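Side-chain contact in GRMZM2G135359 pseudokinase (Zea mays, PDB 6CPY), which is a receptor-like pseudokinase whose kinase-fold domain, the part described here, may bind ATP but is probably weak or inactive as a catalyst: residues S247-G252 with A274-V279. Numbering follows the deposited sequence.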
loop_
_atom_site.group_PDB
_atom_site.type_symbol
_atom_site.label_atom_id
_atom_site.label_comp_id
_atom_site.label_asym_id
_atom_site.label_seq_id
_atom_site.Cartn_x
_atom_site.Cartn_y
_atom_site.Cartn_z
ATOM N N SER A 247 12.712 16.761 -16.279
ATOM C CA SER A 247 14.043 17.373 -16.312
ATOM C C SER A 247 13.972 18.876 -16.569
ATOM O O SER A 247 14.698 19.645 -15.947
ATOM C CB SER A 247 14.929 16.708 -17.372
ATOM O OG SER A 247 15.313 15.411 -16.951
ATOM N N ARG A 248 13.094 19.286 -17.476
ATOM C CA ARG A 248 12.945 20.696 -17.797
ATOM C C ARG A 248 12.543 21.467 -16.548
ATOM O O ARG A 248 13.081 22.548 -16.305
ATOM C CB ARG A 248 11.931 20.934 -18.920
ATOM C CG ARG A 248 11.683 22.418 -19.168
ATOM C CD ARG A 248 11.246 22.731 -20.579
ATOM N NE ARG A 248 9.930 22.197 -20.894
ATOM C CZ ARG A 248 8.774 22.820 -20.680
ATOM N NH1 ARG A 248 8.735 24.026 -20.128
ATOM N NH2 ARG A 248 7.640 22.221 -21.026
ATOM N N TYR A 249 11.635 20.909 -15.741
ATOM C CA TYR A 249 11.263 21.575 -14.481
ATOM C C TYR A 249 12.462 21.733 -13.539
ATOM O O TYR A 249 12.767 22.839 -13.084
ATOM C CB TYR A 249 10.134 20.861 -13.720
ATOM C CG TYR A 249 9.878 21.557 -12.401
ATOM C CD1 TYR A 249 9.127 22.731 -12.350
ATOM C CD2 TYR A 249 10.469 21.105 -11.228
ATOM C CE1 TYR A 249 8.950 23.407 -11.154
ATOM C CE2 TYR A 249 10.286 21.765 -10.027
ATOM C CZ TYR A 249 9.527 22.917 -10.003
ATOM O OH TYR A 249 9.342 23.567 -8.811
ATOM N N PHE A 250 13.142 20.635 -13.242
ATOM C CA PHE A 250 14.242 20.687 -12.273
ATOM C C PHE A 250 15.434 21.533 -12.735
ATOM O O PHE A 250 16.197 22.012 -11.902
ATOM C CB PHE A 250 14.656 19.281 -11.845
ATOM C CG PHE A 250 13.624 18.620 -10.984
ATOM C CD1 PHE A 250 13.278 19.189 -9.769
ATOM C CD2 PHE A 250 12.959 17.482 -11.401
ATOM C CE1 PHE A 250 12.302 18.624 -8.968
ATOM C CE2 PHE A 250 11.982 16.905 -10.598
ATOM C CZ PHE A 250 11.652 17.478 -9.385
ATOM N N GLU A 251 15.558 21.745 -14.043
ATOM C CA GLU A 251 16.636 22.575 -14.588
ATOM C C GLU A 251 16.244 24.053 -14.695
ATOM O O GLU A 251 17.033 24.882 -15.161
ATOM C CB GLU A 251 17.085 22.009 -15.930
ATOM C CG GLU A 251 17.765 20.655 -15.760
ATOM C CD GLU A 251 18.058 19.950 -17.067
ATOM O OE1 GLU A 251 17.677 20.470 -18.136
ATOM O OE2 GLU A 251 18.667 18.857 -17.014
ATOM N N GLY A 252 15.031 24.379 -14.256
ATOM C CA GLY A 252 14.583 25.758 -14.167
ATOM C C GLY A 252 13.861 26.304 -15.380
ATOM O O GLY A 252 13.680 27.521 -15.471
ATOM N N ALA A 274 8.389 23.617 -2.495
ATOM C CA ALA A 274 9.056 22.865 -1.454
ATOM C C ALA A 274 8.800 21.356 -1.645
ATOM O O ALA A 274 9.710 20.542 -1.486
ATOM C CB ALA A 274 8.608 23.353 -0.089
ATOM N N LEU A 275 7.575 20.979 -2.011
ATOM C CA LEU A 275 7.273 19.551 -2.227
ATOM C C LEU A 275 8.035 18.994 -3.427
ATOM O O LEU A 275 8.486 17.839 -3.401
ATOM C CB LEU A 275 5.773 19.327 -2.401
ATOM C CG LEU A 275 4.987 19.572 -1.106
ATOM C CD1 LEU A 275 3.497 19.647 -1.403
ATOM C CD2 LEU A 275 5.273 18.490 -0.071
ATOM N N CYS A 276 8.195 19.809 -4.471
ATOM C CA CYS A 276 8.993 19.392 -5.633
ATOM C C CYS A 276 10.488 19.213 -5.297
ATOM O O CYS A 276 11.159 18.388 -5.908
ATOM C CB CYS A 276 8.808 20.351 -6.805
ATOM S SG CYS A 276 7.160 20.278 -7.540
ATOM N N GLU A 277 11.000 19.962 -4.322
ATOM C CA GLU A 277 12.369 19.737 -3.826
ATOM C C GLU A 277 12.492 18.377 -3.131
ATOM O O GLU A 277 13.471 17.655 -3.336
ATOM C CB GLU A 277 12.816 20.868 -2.899
ATOM C CG GLU A 277 12.987 22.197 -3.624
ATOM C CD GLU A 277 13.138 23.399 -2.699
ATOM O OE1 GLU A 277 12.805 23.296 -1.497
ATOM O OE2 GLU A 277 13.586 24.465 -3.184
ATOM N N VAL A 278 11.486 18.016 -2.338
ATOM C CA VAL A 278 11.429 16.671 -1.740
ATOM C C VAL A 278 11.481 15.615 -2.826
ATOM O O VAL A 278 12.273 14.682 -2.730
ATOM C CB VAL A 278 10.167 16.452 -0.871
ATOM C CG1 VAL A 278 10.074 14.999 -0.398
ATOM C CG2 VAL A 278 10.168 17.407 0.304
ATOM N N VAL A 279 10.650 15.760 -3.863
ATOM C CA VAL A 279 10.678 14.833 -4.990
ATOM C C VAL A 279 12.105 14.709 -5.521
ATOM O O VAL A 279 12.620 13.600 -5.669
ATOM C CB VAL A 279 9.747 15.264 -6.143
ATOM C CG1 VAL A 279 9.984 14.413 -7.379
ATOM C CG2 VAL A 279 8.278 15.185 -5.721
#
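The CA atoms of Phe250, at the end of helix 240-250, and Cys276, in the middle of helix 269-282, are the closest such pair between the two segments, 8.6 Å apart. No hydrogen bond joins the two segments, and the gap is bridged by two aromatic rings. Beyond Phe250 the first helix closes in a Schellman motif: Gly252, at positive phi (92°), sends its N back to Tyr249 O over 3.0 Å.

Tyr249 points at the second helix, its CG anti to the backbone N (chi1 176°), which carries the phenol across to Cys276. There Tyr249 CE2 lies 3.8 Å from Cys276 CB, while Cys276 SG sits obliquely to the Tyr249 ring, 4.9 Å from its centroid, in a sulfur-aromatic contact. Both helices belong to the helical C-lobe of the kinase fold, on the side far from the N-lobe sheet. Leu259 of helix 256-259 touches both Tyr249 and Cys276, and Leu225 and Leu226 of helix 214-230 pack on Val279.

Phe250 reaches over with its ring end. Phe250 CE1, at the ring edge, meets Cys276 O near the ring plane at 3.3 Å, so that the weakly positive C-H rim faces a carbonyl oxygen. Next to it, Phe250 CZ abuts Val279 CG1 at 4.0 Å, the two side chains crossing at about a right angle. The two rings also meet, Tyr249 CD2 standing 3.7 Å above one face of Phe250, offset toward its rim, while Phe250 CE1 lies in the plane of the Tyr249 ring at its edge. Were Tyr249 an alanine, the Cys276 sulfur would probably lose its aromatic neighbour and one face of the Phe250 ring its contact with CD2.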